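Local coordinates for aldehyde dehydrogenase (Burkholderia cenocepacia, PDB 4O6R), which probably oxidises aldehydes to carboxylic acids with NAD(P)+ as cofactor and is seen here with adenosine monophosphate bound, at residues 280-288 / 328-336; 87-95 / 104-112. All coordinates share one frame; numbering follows the deposited sequence.

Contact 1: residues 280-288 / 328-336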
ATOM      1  N   ALA A 280      30.045  -4.587 -15.548  1.00  8.72           N
ATOM      2  CA  ALA A 280      29.871  -3.982 -14.251  1.00  8.61           C
ATOM      3  C   ALA A 280      30.922  -2.936 -13.935  1.00  8.89           C
ATOM      4  O   ALA A 280      30.621  -1.968 -13.205  1.00  8.82           O
ATOM      5  CB  ALA A 280      29.861  -5.054 -13.163  1.00  8.35           C
ATOM      6  N   ILE A 281      32.143  -3.120 -14.435  1.00  9.05           N
ATOM      7  CA  ILE A 281      33.214  -2.167 -14.135  1.00  9.46           C
ATOM      8  C   ILE A 281      33.628  -1.314 -15.324  1.00 10.06           C
ATOM      9  O   ILE A 281      34.011  -0.169 -15.115  1.00 11.27           O
ATOM     10  CB  ILE A 281      34.434  -2.836 -13.495  1.00  9.55           C
ATOM     11  CG1 ILE A 281      35.466  -1.814 -12.955  1.00  9.72           C
ATOM     12  CG2 ILE A 281      35.119  -3.775 -14.480  1.00  9.53           C
ATOM     13  CD1 ILE A 281      34.918  -0.815 -11.942  1.00  9.81           C
ATOM     14  N   PHE A 282      33.535  -1.816 -16.553  1.00 10.10           N
ATOM     15  CA  PHE A 282      34.035  -1.039 -17.698  1.00 10.46           C
ATOM     16  C   PHE A 282      33.010  -0.160 -18.374  1.00 10.59           C
ATOM     17  O   PHE A 282      33.397   0.847 -18.981  1.00 11.22           O
ATOM     18  CB  PHE A 282      34.805  -1.935 -18.683  1.00 10.61           C
ATOM     19  CG  PHE A 282      35.956  -2.655 -18.024  1.00 10.64           C
ATOM     20  CD1 PHE A 282      36.863  -1.953 -17.223  1.00 10.74           C
ATOM     21  CD2 PHE A 282      36.119  -4.013 -18.147  1.00 10.75           C
ATOM     22  CE1 PHE A 282      37.893  -2.596 -16.576  1.00 10.75           C
ATOM     23  CE2 PHE A 282      37.154  -4.654 -17.507  1.00 10.80           C
ATOM     24  CZ  PHE A 282      38.042  -3.958 -16.718  1.00 10.88           C
ATOM     25  N   HIS A 283      31.723  -0.481 -18.241  1.00 10.18           N
ATOM     26  CA  HIS A 283      30.710   0.420 -18.762  1.00 10.28           C
ATOM     27  C   HIS A 283      30.857   1.758 -18.075  1.00 10.04           C
ATOM     28  O   HIS A 283      31.123   1.821 -16.879  1.00  9.64           O
ATOM     29  CB  HIS A 283      29.288  -0.095 -18.588  1.00 10.31           C
ATOM     30  CG  HIS A 283      28.246   0.947 -18.843  1.00 10.45           C
ATOM     31  ND1 HIS A 283      27.510   1.516 -17.838  1.00 10.57           N
ATOM     32  CD2 HIS A 283      27.862   1.573 -19.984  1.00 10.81           C
ATOM     33  CE1 HIS A 283      26.675   2.411 -18.340  1.00 10.79           C
ATOM     34  NE2 HIS A 283      26.889   2.481 -19.640  1.00 11.10           N
ATOM     35  N   ASN A 284      30.708   2.814 -18.860  1.00 10.28           N
ATOM     36  CA  ASN A 284      30.803   4.205 -18.401  1.00 10.55           C
ATOM     37  C   ASN A 284      32.190   4.521 -17.877  1.00 10.40           C
ATOM     38  O   ASN A 284      32.381   5.429 -17.055  1.00 10.05           O
ATOM     39  CB  ASN A 284      29.735   4.571 -17.362  1.00 10.88           C
ATOM     40  CG  ASN A 284      29.186   5.968 -17.589  1.00 11.51           C
ATOM     41  OD1 ASN A 284      28.767   6.279 -18.707  1.00 12.34           O
ATOM     42  ND2 ASN A 284      29.200   6.830 -16.553  1.00 11.50           N
ATOM     43  N   GLN A 285      33.165   3.755 -18.362  1.00 10.25           N
ATOM     44  CA  GLN A 285      34.536   3.938 -17.955  1.00 10.63           C
ATOM     45  C   GLN A 285      34.707   3.738 -16.435  1.00 10.11           C
ATOM     46  O   GLN A 285      35.571   4.336 -15.795  1.00 10.07           O
ATOM     47  CB  GLN A 285      35.014   5.324 -18.391  1.00 11.00           C
ATOM     48  CG  GLN A 285      35.060   5.577 -19.900  1.00 11.85           C
ATOM     49  CD  GLN A 285      33.724   5.543 -20.628  1.00 12.18           C
ATOM     50  OE1 GLN A 285      33.489   4.660 -21.466  1.00 12.39           O
ATOM     51  NE2 GLN A 285      32.825   6.490 -20.303  1.00 12.52           N
ATOM     52  N   GLY A 286      33.870   2.900 -15.849  1.00  9.99           N
ATOM     53  CA  GLY A 286      33.879   2.733 -14.398  1.00  9.95           C
ATOM     54  C   GLY A 286      33.396   3.897 -13.558  1.00 10.35           C
ATOM     55  O   GLY A 286      33.482   3.850 -12.312  1.00 10.60           O
ATOM     56  N   GLN A 287      32.822   4.910 -14.204  1.00 10.60           N
ATOM     57  CA  GLN A 287      32.394   6.117 -13.526  1.00 11.02           C
ATOM     58  C   GLN A 287      30.921   5.957 -13.141  1.00 11.26           C
ATOM     59  O   GLN A 287      30.004   6.542 -13.739  1.00 11.27           O
ATOM     60  CB  GLN A 287      32.616   7.337 -14.427  1.00 11.20           C
ATOM     61  CG  GLN A 287      34.062   7.529 -14.844  1.00 11.22           C
ATOM     62  CD  GLN A 287      34.227   8.517 -16.009  1.00 11.51           C
ATOM     63  OE1 GLN A 287      35.062   9.417 -15.963  1.00 11.50           O
ATOM     64  NE2 GLN A 287      33.424   8.349 -17.038  1.00 11.61           N
ATOM     65  N   ALA A 288      30.721   5.071 -12.167  1.00 11.29           N
ATOM     66  CA  ALA A 288      29.412   4.681 -11.722  1.00 11.14           C
ATOM     67  C   ALA A 288      29.550   4.338 -10.258  1.00 11.05           C
ATOM     68  O   ALA A 288      30.388   3.538  -9.883  1.00 10.54           O
ATOM     69  CB  ALA A 288      28.899   3.472 -12.512  1.00 11.15           C
ATOM     70  N   MET A 328      34.883   1.966 -25.230  1.00 14.13           N
ATOM     71  CA  MET A 328      35.226   2.708 -24.030  1.00 14.52           C
ATOM     72  C   MET A 328      35.834   4.058 -24.403  1.00 13.80           C
ATOM     73  O   MET A 328      36.736   4.139 -25.201  1.00 13.26           O
ATOM     74  CB  MET A 328      36.202   1.931 -23.145  1.00 16.31           C
ATOM     75  CG  MET A 328      36.583   2.704 -21.875  1.00 18.50           C
ATOM     76  SD  MET A 328      37.670   1.836 -20.687  1.00 21.54           S
ATOM     77  CE  MET A 328      36.437   0.878 -19.952  1.00 18.80           C
ATOM     78  N   GLY A 329      35.306   5.118 -23.808  1.00 12.98           N
ATOM     79  CA  GLY A 329      35.818   6.448 -24.036  1.00 12.79           C
ATOM     80  C   GLY A 329      36.801   6.874 -22.980  1.00 12.20           C
ATOM     81  O   GLY A 329      37.292   6.061 -22.182  1.00 11.69           O
ATOM     82  N   PRO A 330      37.090   8.165 -22.952  1.00 12.18           N
ATOM     83  CA  PRO A 330      37.985   8.680 -21.953  1.00 12.26           C
ATOM     84  C   PRO A 330      37.249   8.905 -20.656  1.00 11.93           C
ATOM     85  O   PRO A 330      36.018   8.891 -20.647  1.00 11.66           O
ATOM     86  CB  PRO A 330      38.409  10.026 -22.548  1.00 12.67           C
ATOM     87  CG  PRO A 330      37.209  10.467 -23.301  1.00 12.84           C
ATOM     88  CD  PRO A 330      36.594   9.220 -23.849  1.00 12.60           C
ATOM     89  N   LEU A 331      37.995   9.164 -19.590  1.00 12.05           N
ATOM     90  CA  LEU A 331      37.410   9.674 -18.353  1.00 12.31           C
ATOM     91  C   LEU A 331      36.945  11.109 -18.551  1.00 12.26           C
ATOM     92  O   LEU A 331      37.363  11.779 -19.484  1.00 12.22           O
ATOM     93  CB  LEU A 331      38.410   9.604 -17.212  1.00 12.68           C
ATOM     94  CG  LEU A 331      39.035   8.231 -16.979  1.00 13.13           C
ATOM     95  CD1 LEU A 331      39.824   8.205 -15.688  1.00 13.34           C
ATOM     96  CD2 LEU A 331      37.988   7.153 -16.938  1.00 13.12           C
ATOM     97  N   THR A 332      36.053  11.575 -17.693  1.00 11.97           N
ATOM     98  CA  THR A 332      35.390  12.847 -17.941  1.00 12.60           C
ATOM     99  C   THR A 332      36.311  14.095 -17.692  1.00 13.53           C
ATOM    100  O   THR A 332      36.118  15.152 -18.312  1.00 13.67           O
ATOM    101  CB  THR A 332      34.056  12.913 -17.168  1.00 12.38           C
ATOM    102  OG1 THR A 332      33.155  11.896 -17.660  1.00 12.19           O
ATOM    103  CG2 THR A 332      33.404  14.224 -17.332  1.00 12.75           C
ATOM    104  N   SER A 333      37.311  13.983 -16.822  1.00 14.02           N
ATOM    105  CA  SER A 333      38.167  15.129 -16.533  1.00 15.15           C
ATOM    106  C   SER A 333      39.604  14.741 -16.314  1.00 16.08           C
ATOM    107  O   SER A 333      39.897  13.624 -15.875  1.00 15.66           O
ATOM    108  CB  SER A 333      37.672  15.870 -15.292  1.00 15.31           C
ATOM    109  OG  SER A 333      38.028  15.140 -14.133  1.00 14.92           O
ATOM    110  N   LYS A 334      40.492  15.687 -16.603  1.00 17.17           N
ATOM    111  CA  LYS A 334      41.911  15.524 -16.357  1.00 18.96           C
ATOM    112  C   LYS A 334      42.193  15.134 -14.897  1.00 18.60           C
ATOM    113  O   LYS A 334      42.958  14.220 -14.622  1.00 17.48           O
ATOM    114  CB  LYS A 334      42.654  16.808 -16.756  1.00 20.82           C
ATOM    115  CG  LYS A 334      44.168  16.797 -16.553  1.00 23.25           C
ATOM    116  CD  LYS A 334      44.812  15.577 -17.199  1.00 24.84           C
ATOM    117  CE  LYS A 334      46.337  15.661 -17.199  1.00 27.48           C
ATOM    118  NZ  LYS A 334      46.899  14.278 -17.326  1.00 29.26           N
ATOM    119  N   GLN A 335      41.514  15.790 -13.973  1.00 19.44           N
ATOM    120  CA  GLN A 335      41.723  15.547 -12.552  1.00 20.38           C
ATOM    121  C   GLN A 335      41.398  14.123 -12.162  1.00 19.05           C
ATOM    122  O   GLN A 335      42.107  13.501 -11.365  1.00 18.46           O
ATOM    123  CB  GLN A 335      40.894  16.513 -11.717  1.00 21.87           C
ATOM    124  CG  GLN A 335      41.373  17.952 -11.850  1.00 24.58           C
ATOM    125  CD  GLN A 335      40.783  18.739 -13.028  1.00 26.71           C
ATOM    126  OE1 GLN A 335      40.226  18.188 -13.978  1.00 25.88           O
ATOM    127  NE2 GLN A 335      40.948  20.066 -12.967  1.00 30.07           N
ATOM    128  N   HIS A 336      40.338  13.589 -12.750  1.00 18.50           N
ATOM    129  CA  HIS A 336      39.920  12.257 -12.432  1.00 18.23           C
ATOM    130  C   HIS A 336      40.896  11.234 -13.038  1.00 16.99           C
ATOM    131  O   HIS A 336      41.240  10.238 -12.379  1.00 16.13           O
ATOM    132  CB  HIS A 336      38.481  12.021 -12.925  1.00 19.71           C
ATOM    133  CG  HIS A 336      37.967  10.683 -12.566  1.00 21.69           C
ATOM    134  ND1 HIS A 336      38.034  10.199 -11.273  1.00 23.04           N
ATOM    135  CD2 HIS A 336      37.417   9.694 -13.318  1.00 22.70           C
ATOM    136  CE1 HIS A 336      37.533   8.976 -11.242  1.00 23.19           C
ATOM    137  NE2 HIS A 336      37.172   8.637 -12.471  1.00 23.37           N
TER
HETATM  138  O   HOH W   1      33.467   9.303 -19.796  1.00  9.39           O

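Contact 2: residues 87-95 / 104-112. With NO3 (nitrate ion), chain F.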
ATOM      1  N   THR A  87      16.550  11.888 -29.718  1.00 13.63           N
ATOM      2  CA  THR A  87      17.533  10.898 -29.259  1.00 13.10           C
ATOM      3  C   THR A  87      18.917  11.186 -29.795  1.00 13.23           C
ATOM      4  O   THR A  87      19.862  11.336 -29.013  1.00 12.67           O
ATOM      5  CB  THR A  87      17.115   9.464 -29.622  1.00 13.43           C
ATOM      6  OG1 THR A  87      15.966   9.105 -28.872  1.00 13.27           O
ATOM      7  CG2 THR A  87      18.222   8.437 -29.317  1.00 13.35           C
ATOM      8  N   GLU A  88      19.057  11.294 -31.112  1.00 13.88           N
ATOM      9  CA  GLU A  88      20.396  11.416 -31.697  1.00 14.26           C
ATOM     10  C   GLU A  88      21.113  12.711 -31.270  1.00 13.91           C
ATOM     11  O   GLU A  88      22.278  12.661 -30.877  1.00 13.58           O
ATOM     12  CB  GLU A  88      20.360  11.284 -33.228  1.00 15.43           C
ATOM     13  CG  GLU A  88      21.730  11.409 -33.889  1.00 16.04           C
ATOM     14  CD  GLU A  88      22.720  10.309 -33.502  1.00 16.02           C
ATOM     15  OE1 GLU A  88      22.349   9.322 -32.812  1.00 15.62           O
ATOM     16  OE2 GLU A  88      23.907  10.420 -33.916  1.00 16.57           O
ATOM     17  N   ALA A  89      20.426  13.853 -31.304  1.00 13.80           N
ATOM     18  CA  ALA A  89      21.049  15.092 -30.880  1.00 13.62           C
ATOM     19  C   ALA A  89      21.406  15.095 -29.375  1.00 12.93           C
ATOM     20  O   ALA A  89      22.458  15.609 -29.001  1.00 12.68           O
ATOM     21  CB  ALA A  89      20.195  16.297 -31.247  1.00 13.94           C
ATOM     22  N   LEU A  90      20.551  14.518 -28.520  1.00 12.61           N
ATOM     23  CA  LEU A  90      20.861  14.419 -27.102  1.00 12.16           C
ATOM     24  C   LEU A  90      22.057  13.488 -26.866  1.00 12.05           C
ATOM     25  O   LEU A  90      22.923  13.786 -26.068  1.00 11.78           O
ATOM     26  CB  LEU A  90      19.662  13.940 -26.270  1.00 11.99           C
ATOM     27  CG  LEU A  90      18.604  14.982 -25.911  1.00 12.06           C
ATOM     28  CD1 LEU A  90      17.380  14.354 -25.323  1.00 11.88           C
ATOM     29  CD2 LEU A  90      19.146  15.986 -24.919  1.00 11.91           C
ATOM     30  N   ALA A  91      22.080  12.373 -27.584  1.00 12.39           N
ATOM     31  CA  ALA A  91      23.159  11.417 -27.471  1.00 12.50           C
ATOM     32  C   ALA A  91      24.494  12.050 -27.897  1.00 12.75           C
ATOM     33  O   ALA A  91      25.506  11.884 -27.213  1.00 12.37           O
ATOM     34  CB  ALA A  91      22.862  10.184 -28.308  1.00 12.96           C
ATOM     35  N   GLN A  92      24.485  12.730 -29.043  1.00 13.36           N
ATOM     36  CA  GLN A  92      25.666  13.430 -29.509  1.00 13.90           C
ATOM     37  C   GLN A  92      26.159  14.447 -28.481  1.00 13.52           C
ATOM     38  O   GLN A  92      27.361  14.518 -28.218  1.00 13.45           O
ATOM     39  CB  GLN A  92      25.410  14.115 -30.850  1.00 14.76           C
ATOM     40  CG  GLN A  92      25.245  13.158 -32.018  1.00 15.46           C
ATOM     41  CD  GLN A  92      26.563  12.520 -32.457  1.00 16.05           C
ATOM     42  OE1 GLN A  92      27.629  13.108 -32.310  1.00 16.36           O
ATOM     43  NE2 GLN A  92      26.477  11.339 -33.056  1.00 16.30           N
ATOM     44  N   LEU A  93      25.252  15.233 -27.908  1.00 13.17           N
ATOM     45  CA  LEU A  93      25.646  16.290 -26.961  1.00 13.27           C
ATOM     46  C   LEU A  93      26.219  15.685 -25.681  1.00 12.79           C
ATOM     47  O   LEU A  93      27.289  16.097 -25.190  1.00 12.81           O
ATOM     48  CB  LEU A  93      24.467  17.213 -26.645  1.00 13.28           C
ATOM     49  CG  LEU A  93      24.731  18.404 -25.725  1.00 13.45           C
ATOM     50  CD1 LEU A  93      25.772  19.318 -26.323  1.00 14.10           C
ATOM     51  CD2 LEU A  93      23.446  19.200 -25.505  1.00 13.67           C
ATOM     52  N   GLU A  94      25.537  14.666 -25.169  1.00 12.62           N
ATOM     53  CA  GLU A  94      26.005  13.947 -23.972  1.00 12.56           C
ATOM     54  C   GLU A  94      27.401  13.341 -24.189  1.00 12.96           C
ATOM     55  O   GLU A  94      28.292  13.525 -23.352  1.00 12.87           O
ATOM     56  CB  GLU A  94      24.976  12.866 -23.543  1.00 12.84           C
ATOM     57  CG  GLU A  94      25.272  12.152 -22.218  1.00 12.87           C
ATOM     58  CD  GLU A  94      25.024  12.989 -20.968  1.00 13.16           C
ATOM     59  OE1 GLU A  94      25.046  14.235 -21.029  1.00 13.26           O
ATOM     60  OE2 GLU A  94      24.848  12.394 -19.869  1.00 13.78           O
ATOM     61  N   SER A  95      27.606  12.655 -25.318  1.00 13.56           N
ATOM     62  CA  SER A  95      28.922  12.086 -25.659  1.00 14.12           C
ATOM     63  C   SER A  95      30.022  13.138 -25.786  1.00 14.36           C
ATOM     64  O   SER A  95      31.142  12.909 -25.359  1.00 14.68           O
ATOM     65  CB  SER A  95      28.871  11.239 -26.944  1.00 14.63           C
ATOM     66  OG  SER A  95      28.105  10.053 -26.720  1.00 14.81           O
ATOM     67  N   ASP A 104      26.744   4.177 -26.259  1.00 13.47           N
ATOM     68  CA  ASP A 104      26.180   4.126 -24.898  1.00 13.54           C
ATOM     69  C   ASP A 104      25.180   5.272 -24.673  1.00 12.77           C
ATOM     70  O   ASP A 104      24.129   5.091 -24.028  1.00 12.25           O
ATOM     71  CB  ASP A 104      27.256   4.288 -23.804  1.00 14.08           C
ATOM     72  CG  ASP A 104      28.168   3.081 -23.643  1.00 15.38           C
ATOM     73  OD1 ASP A 104      27.850   1.965 -24.096  1.00 15.88           O
ATOM     74  OD2 ASP A 104      29.248   3.280 -23.002  1.00 17.46           O
ATOM     75  N   SER A 105      25.489   6.461 -25.179  1.00 12.40           N
ATOM     76  CA  SER A 105      24.543   7.548 -25.020  1.00 12.21           C
ATOM     77  C   SER A 105      23.280   7.264 -25.835  1.00 12.30           C
ATOM     78  O   SER A 105      22.207   7.587 -25.392  1.00 12.32           O
ATOM     79  CB  SER A 105      25.143   8.912 -25.324  1.00 12.10           C
ATOM     80  OG  SER A 105      25.662   8.940 -26.615  1.00 13.07           O
ATOM     81  N   ARG A 106      23.408   6.622 -26.994  1.00 12.79           N
ATOM     82  CA  ARG A 106      22.241   6.200 -27.770  1.00 13.16           C
ATOM     83  C   ARG A 106      21.443   5.058 -27.107  1.00 13.25           C
ATOM     84  O   ARG A 106      20.219   5.123 -27.058  1.00 13.34           O
ATOM     85  CB  ARG A 106      22.644   5.750 -29.181  1.00 13.77           C
ATOM     86  CG  ARG A 106      23.087   6.838 -30.129  1.00 13.86           C
ATOM     87  CD  ARG A 106      23.821   6.201 -31.300  1.00 14.48           C
ATOM     88  NE  ARG A 106      24.122   7.157 -32.342  1.00 14.70           N
ATOM     89  CZ  ARG A 106      24.929   6.923 -33.365  1.00 15.37           C
ATOM     90  NH1 ARG A 106      25.574   5.769 -33.461  1.00 15.64           N
ATOM     91  NH2 ARG A 106      25.127   7.859 -34.284  1.00 15.70           N
ATOM     92  N   ALA A 107      22.118   4.011 -26.625  1.00 13.29           N
ATOM     93  CA  ALA A 107      21.440   2.792 -26.178  1.00 13.53           C
ATOM     94  C   ALA A 107      21.052   2.838 -24.708  1.00 13.30           C
ATOM     95  O   ALA A 107      20.140   2.132 -24.292  1.00 13.18           O
ATOM     96  CB  ALA A 107      22.306   1.559 -26.429  1.00 14.05           C
ATOM     97  N   LEU A 108      21.730   3.677 -23.941  1.00 13.01           N
ATOM     98  CA  LEU A 108      21.572   3.682 -22.515  1.00 12.90           C
ATOM     99  C   LEU A 108      21.199   5.057 -21.959  1.00 12.72           C
ATOM    100  O   LEU A 108      20.119   5.181 -21.367  1.00 12.40           O
ATOM    101  CB  LEU A 108      22.828   3.110 -21.827  1.00 13.18           C
ATOM    102  CG  LEU A 108      23.120   1.617 -22.085  1.00 13.84           C
ATOM    103  CD1 LEU A 108      24.544   1.247 -21.710  1.00 14.05           C
ATOM    104  CD2 LEU A 108      22.126   0.720 -21.351  1.00 14.03           C
ATOM    105  N   ASP A 109      22.052   6.077 -22.124  1.00 12.89           N
ATOM    106  CA  ASP A 109      21.802   7.386 -21.514  1.00 12.65           C
ATOM    107  C   ASP A 109      20.422   7.970 -21.918  1.00 12.13           C
ATOM    108  O   ASP A 109      19.598   8.342 -21.048  1.00 11.39           O
ATOM    109  CB  ASP A 109      22.895   8.420 -21.823  1.00 13.54           C
ATOM    110  CG  ASP A 109      24.281   8.078 -21.227  1.00 14.70           C
ATOM    111  OD1 ASP A 109      24.372   7.492 -20.116  1.00 16.41           O
ATOM    112  OD2 ASP A 109      25.298   8.437 -21.881  1.00 15.81           O
ATOM    113  N   VAL A 110      20.161   8.085 -23.213  1.00 11.81           N
ATOM    114  CA  VAL A 110      18.908   8.691 -23.625  1.00 11.81           C
ATOM    115  C   VAL A 110      17.664   7.821 -23.257  1.00 11.89           C
ATOM    116  O   VAL A 110      16.766   8.316 -22.608  1.00 11.70           O
ATOM    117  CB  VAL A 110      18.918   9.085 -25.126  1.00 12.14           C
ATOM    118  CG1 VAL A 110      17.556   9.566 -25.563  1.00 12.29           C
ATOM    119  CG2 VAL A 110      19.961  10.159 -25.388  1.00 12.03           C
ATOM    120  N   PRO A 111      17.639   6.528 -23.626  1.00 12.28           N
ATOM    121  CA  PRO A 111      16.493   5.678 -23.289  1.00 12.55           C
ATOM    122  C   PRO A 111      16.193   5.603 -21.784  1.00 12.20           C
ATOM    123  O   PRO A 111      15.034   5.632 -21.406  1.00 12.08           O
ATOM    124  CB  PRO A 111      16.919   4.291 -23.802  1.00 13.14           C
ATOM    125  CG  PRO A 111      17.869   4.583 -24.904  1.00 13.26           C
ATOM    126  CD  PRO A 111      18.625   5.808 -24.455  1.00 12.82           C
ATOM    127  N   ARG A 112      17.218   5.538 -20.942  1.00 12.10           N
ATOM    128  CA  ARG A 112      16.982   5.430 -19.494  1.00 12.33           C
ATOM    129  C   ARG A 112      16.366   6.710 -18.971  1.00 11.00           C
ATOM    130  O   ARG A 112      15.505   6.683 -18.104  1.00 10.39           O
ATOM    131  CB  ARG A 112      18.266   5.109 -18.726  1.00 14.11           C
ATOM    132  CG  ARG A 112      18.691   3.629 -18.717  1.00 16.89           C
ATOM    133  CD  ARG A 112      20.178   3.558 -18.415  1.00 19.53           C
ATOM    134  NE  ARG A 112      20.619   2.393 -17.685  1.00 23.20           N
ATOM    135  CZ  ARG A 112      21.810   2.258 -17.093  1.00 26.27           C
ATOM    136  NH1 ARG A 112      22.714   3.233 -17.115  1.00 27.46           N
ATOM    137  NH2 ARG A 112      22.106   1.121 -16.474  1.00 28.70           N
TER
HETATM  138  N   NO3 F 502      24.692   2.496 -14.284  1.00 21.98           N
HETATM  139  O1  NO3 F 502      23.680   3.051 -13.847  1.00 24.70           O
HETATM  140  O2  NO3 F 502      24.716   1.921 -15.544  1.00 19.95           O
HETATM  141  O3  NO3 F 502      25.861   2.443 -13.532  1.00 22.12           O
HETATM  142  O   HOH W   2      23.750  10.218 -18.563  1.00 13.75           O

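Contact 1: residues 280-288 / 328-336
A bend at chi2 (64°) folds Gln285 back so that its amide reaches Gly329, whereas Gln287 stays extended (chi2 165°) and carries its own amide across to Thr332. The two glutamines therefore take backbone N-H groups at different points of 328-336. Thr332 N gives the more regular bond: it meets Gln287 OE1 in the carbonyl plane, on a lone pair, at 2.9 Å. Gly329 N reaches Gln285 OE1 at 3.0 Å with a fairly straight N-H, but from above the carbonyl plane, 62° out of it. A water sits between the two amides, accepting from Gln285 NE2 and Gln287 NE2 and donating to Pro330 O at 2.7 Å. Gln287 NE2 sends its second hydrogen to Asn284 O at 3.1 Å; with the water, and with Thr332 N on OE1, this fixes the rotation of the amide. Asn284 ND2 closes the turn on the backbone Gln287 O and also bonds to Asn157 O. Segment 280-288 leaves helix 270-282 and runs into the cysteine signature of the family, whose cysteine is the nucleophile in aldehyde dehydrogenases and probably is here. Met328 turns its CE against Phe282 CB at 3.5 Å; Phe494 of the second subunit also packs on this phenylalanine. Leu331 CD2 lies on Gln285 CB at 3.8 Å. His336 brings CD2 to 3.6 Å from Gln287 OE1, its ring turned moderately from the amide plane, while its NE2 bonds to Phe392 O. Thr332 OG1 looks elsewhere, to Thr98 O.

Contact 2: residues 87-95 / 104-112
Consecutive helices 87-98 and 102-123 cross almost at a right angle, the short axes of 87-95 and 104-112 passing 8.4 Å apart at 100°, with Ala91 and Ser105 bringing their backbones closest. The small side chains there permit the approach: Ser105 OG, held between its backbone N and carbonyl carbon (chi1 57°), lies 3.0 Å from Ala91 O and 2.7 Å from Ser95 OG. Ser95 OG also bonds to His100 O. One turn on, Val110 sets CG2 against Leu90 CB at 3.9 Å and CG1 against Thr87. A pi-type turn at 105-109, just ahead of Pro111, interrupts the regular pattern of helix 102-123.

Arg106, extended from CG to NE, makes a salt bridge with Glu88, gripping it side-on. NE donates to the syn lone pair of Glu88 OE1 at 2.8 Å, and NH2 to OE2 at 2.9 Å, nearly straight but 26° out of the carboxylate plane. Gln92 NE2 reaches the same OE2 from the opposite face of the carboxylate.

Deeper in, Glu94 OE2 and Asp109 OD2 stand 4.5 Å apart. A water donates to Glu94 OE2 and, weakly, to Asp109 OD1. Ser188 OG bonds to Glu94 OE1, Leu160 N to Glu94 OE2 and His100 ND1 to Asp109 OD2. Such close like charges would tend to raise the proton affinity of one carboxylate, an effect these partners should moderate.

The two contacts, with centres about 16 Å apart, meet through His283: its NE2 touches Leu108 CD1 at 3.4 Å and its CD2 comes within 3.7 Å of Asp104 OD2, so the residue just past helix 270-282 packs on helix 102-123. Thr98 ties them again, its O accepting from Thr332 OG1 of contact 1 and its OG1 bonding to Glu94 O of contact 2. Contact 1 runs on into the signature holding the probable nucleophilic cysteine. It also lies nearer the nucleotide: the side chain of His336 is about 9 Å from bound AMP, that of Glu94 in contact 2 about 13 Å. The AMP-binding residues, between 153 and 241, fall outside all four segments.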